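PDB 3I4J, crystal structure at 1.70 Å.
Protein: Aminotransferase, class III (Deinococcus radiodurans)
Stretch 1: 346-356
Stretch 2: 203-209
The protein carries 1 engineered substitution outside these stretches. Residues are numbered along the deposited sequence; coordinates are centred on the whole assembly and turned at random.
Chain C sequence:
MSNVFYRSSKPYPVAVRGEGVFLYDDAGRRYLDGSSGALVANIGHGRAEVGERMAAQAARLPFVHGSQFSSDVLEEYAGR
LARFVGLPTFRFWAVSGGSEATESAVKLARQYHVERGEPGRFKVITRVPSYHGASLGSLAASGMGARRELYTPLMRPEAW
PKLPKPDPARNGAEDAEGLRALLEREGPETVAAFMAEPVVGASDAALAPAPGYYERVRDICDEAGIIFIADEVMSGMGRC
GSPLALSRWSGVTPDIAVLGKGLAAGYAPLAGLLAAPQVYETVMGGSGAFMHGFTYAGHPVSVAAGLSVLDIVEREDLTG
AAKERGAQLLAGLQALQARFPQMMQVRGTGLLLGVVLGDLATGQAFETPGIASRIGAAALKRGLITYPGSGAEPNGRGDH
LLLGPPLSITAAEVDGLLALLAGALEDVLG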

# COMPACT_ATOMS: atom_id res chain seq x y z
N VAL C 346 -25.56 4.83 -22.10
CA VAL C 346 -24.46 3.89 -22.26
C VAL C 346 -23.26 4.68 -22.75
O VAL C 346 -23.38 5.49 -23.67
CB VAL C 346 -24.81 2.78 -23.27
CG1 VAL C 346 -25.19 3.39 -24.61
CG2 VAL C 346 -23.63 1.83 -23.44
N ARG C 347 -22.10 4.45 -22.14
CA ARG C 347 -20.89 5.17 -22.50
C ARG C 347 -19.67 4.28 -22.48
O ARG C 347 -19.63 3.28 -21.77
CB ARG C 347 -20.67 6.33 -21.52
CG ARG C 347 -21.84 7.27 -21.40
CD ARG C 347 -21.58 8.39 -20.40
NE ARG C 347 -21.36 7.90 -19.04
CZ ARG C 347 -21.77 8.54 -17.95
NH1 ARG C 347 -22.44 9.68 -18.06
NH2 ARG C 347 -21.51 8.05 -16.75
N GLY C 348 -18.65 4.66 -23.25
CA GLY C 348 -17.43 3.88 -23.27
C GLY C 348 -16.28 4.53 -23.99
O GLY C 348 -16.46 5.18 -25.02
N THR C 349 -15.09 4.38 -23.43
CA THR C 349 -13.86 4.89 -24.03
C THR C 349 -12.91 3.71 -23.87
O THR C 349 -12.49 3.40 -22.76
CB THR C 349 -13.30 6.12 -23.26
OG1 THR C 349 -14.26 7.18 -23.25
CG2 THR C 349 -12.05 6.63 -23.95
N GLY C 350 -12.59 3.04 -24.97
CA GLY C 350 -11.74 1.87 -24.88
C GLY C 350 -12.50 0.82 -24.07
O GLY C 350 -13.70 0.64 -24.29
N LEU C 351 -11.84 0.15 -23.13
CA LEU C 351 -12.53 -0.85 -22.33
C LEU C 351 -12.93 -0.38 -20.94
O LEU C 351 -12.89 -1.13 -19.96
CB LEU C 351 -11.69 -2.14 -22.24
CG LEU C 351 -11.89 -3.09 -23.43
CD1 LEU C 351 -10.89 -4.25 -23.37
CD2 LEU C 351 -13.32 -3.62 -23.43
N LEU C 352 -13.31 0.90 -20.85
CA LEU C 352 -13.82 1.48 -19.62
C LEU C 352 -15.21 1.93 -20.06
O LEU C 352 -15.35 2.90 -20.82
CB LEU C 352 -12.97 2.68 -19.18
CG LEU C 352 -13.51 3.44 -17.96
CD1 LEU C 352 -13.86 2.46 -16.86
CD2 LEU C 352 -12.47 4.44 -17.47
N LEU C 353 -16.24 1.22 -19.62
CA LEU C 353 -17.60 1.55 -20.03
C LEU C 353 -18.54 1.73 -18.86
O LEU C 353 -18.26 1.27 -17.75
CB LEU C 353 -18.14 0.45 -20.95
CG LEU C 353 -17.30 0.09 -22.18
CD1 LEU C 353 -16.37 -1.08 -21.85
CD2 LEU C 353 -18.21 -0.27 -23.34
N GLY C 354 -19.66 2.39 -19.11
CA GLY C 354 -20.62 2.62 -18.05
C GLY C 354 -22.05 2.54 -18.54
O GLY C 354 -22.35 2.85 -19.69
N VAL C 355 -22.94 2.11 -17.64
CA VAL C 355 -24.36 2.00 -17.94
C VAL C 355 -25.11 2.70 -16.82
O VAL C 355 -24.94 2.36 -15.65
CB VAL C 355 -24.81 0.52 -18.00
CG1 VAL C 355 -26.32 0.44 -18.23
CG2 VAL C 355 -24.08 -0.21 -19.11
N VAL C 356 -25.91 3.70 -17.18
CA VAL C 356 -26.70 4.44 -16.20
C VAL C 356 -28.11 3.87 -16.26
O VAL C 356 -28.71 3.80 -17.33
CB VAL C 356 -26.72 5.94 -16.52
CG1 VAL C 356 -27.57 6.68 -15.50
CG2 VAL C 356 -25.30 6.48 -16.53
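Stretch 2 (203-209) SDAALAP

Stretch 2 is an irregular loop whose tight turn packs small alanine methyls onto a β-hairpin, while one arginine of the hairpin fastens that turn by a salt bridge and by hydrogen bonds to its backbone. The hairpin is formed by strands 346-349 and 352-356, joined by a type II' turn from Thr 349 to Leu 352 and paired through Arg 347 N to Gly 354 O (2.9 Å) and Gly 354 N to Arg 347 O (2.8 Å). Stretch 2 adds no strand to this pair, and no backbone-to-backbone hydrogen bond joins the two stretches.

Instead, residues Asp 204 to Leu 207 make a type II β turn, closed by Leu 207 N donating to Asp 204 O at 2.9 Å. Ala 205 and Ala 206 occupy its central positions, Ala 206 with a positive phi of 61°, and both point their CB toward the hairpin. The backbones come nearest at Gly 354 and Ala 205, whose CA atoms lie 4.5 Å apart. Glycine suits this place: a CB on Gly 354 would point toward the turn and fall 2.2 Å from Ala 205 O, a clash. Without one, Ala 205 CB can rest 3.6 Å from Gly 354 CA. Ala 206 CB settles on the second strand, 3.6 Å from both Leu 353 C and Gly 354 N, and meets the side chain of Leu 352 at CG, 4.3 Å away. A methyl is compact enough to lie directly on the strand backbone.

From the first strand, Arg 347 reaches along the turn with chi1 m, chi2 t and chi3 m. Arg 347 NH2 donates to Asp 204 OD1 at 2.7 Å, the hydrogen bond of the salt bridge, and also to Ala 205 O at 2.7 Å. Arg 347 NE adds a weak bond to that same Ala 205 O at 3.1 Å. Both acceptors lie at the edge of the guanidinium, near its plane, where N-H groups point; Leu 207 N lies over one face. Arginine is well fitted to this task, since its planar, charged group can serve a carboxylate and a peptide carbonyl together. Arg 347 NH1 also lies 3.5 Å from Leu 207 CD1.

From Ala 205 at Gly 354, through Ala 206 at Leu 352 to Gly 354, the chain advances obliquely to the strands toward the turn end of the hairpin, where Ala 208 CB approaches Thr 349 OG1 at 3.8 Å. A water extends the polar contact here: it donates to Ala 206 O at 2.7 Å and is hydrogen-bonded to Thr 349 OG1, also at 2.7 Å, so the threonine hydroxyl reaches through solvent a carbonyl it does not touch directly.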

# COMPACT_ATOMS: atom_id res chain seq x y z
N SER C 203 -17.33 6.96 -9.71
CA SER C 203 -18.20 8.09 -9.37
C SER C 203 -19.28 8.40 -10.41
O SER C 203 -20.41 8.73 -10.05
CB SER C 203 -17.35 9.34 -9.12
OG SER C 203 -16.62 9.70 -10.28
N ASP C 204 -18.92 8.30 -11.68
CA ASP C 204 -19.86 8.56 -12.77
C ASP C 204 -19.36 7.70 -13.92
O ASP C 204 -18.66 8.18 -14.81
CB ASP C 204 -19.84 10.03 -13.17
CG ASP C 204 -21.15 10.48 -13.80
OD1 ASP C 204 -21.73 9.71 -14.59
OD2 ASP C 204 -21.59 11.61 -13.51
N ALA C 205 -19.71 6.42 -13.86
CA ALA C 205 -19.29 5.40 -14.82
C ALA C 205 -18.92 5.83 -16.24
O ALA C 205 -19.78 6.04 -17.09
CB ALA C 205 -20.34 4.29 -14.88
N ALA C 206 -17.62 5.92 -16.48
CA ALA C 206 -17.07 6.24 -17.79
C ALA C 206 -17.45 7.58 -18.41
O ALA C 206 -17.42 7.73 -19.63
CB ALA C 206 -17.41 5.12 -18.77
N LEU C 207 -17.80 8.56 -17.58
CA LEU C 207 -18.14 9.88 -18.10
C LEU C 207 -16.88 10.47 -18.74
O LEU C 207 -15.83 10.51 -18.10
CB LEU C 207 -18.63 10.80 -16.98
CG LEU C 207 -18.94 12.23 -17.44
CD1 LEU C 207 -20.10 12.19 -18.43
CD2 LEU C 207 -19.28 13.10 -16.25
N ALA C 208 -17.00 10.92 -19.98
CA ALA C 208 -15.86 11.50 -20.68
C ALA C 208 -16.24 12.82 -21.33
O ALA C 208 -17.32 12.95 -21.92
CB ALA C 208 -15.36 10.54 -21.75
N PRO C 209 -15.37 13.83 -21.20
CA PRO C 209 -15.62 15.16 -21.77
C PRO C 209 -15.60 15.07 -23.30
O PRO C 209 -15.13 14.08 -23.87
CB PRO C 209 -14.45 15.99 -21.23
CG PRO C 209 -14.12 15.30 -19.93
CD PRO C 209 -14.19 13.85 -20.33
O HOH W 1 -16.70 6.98 -22.12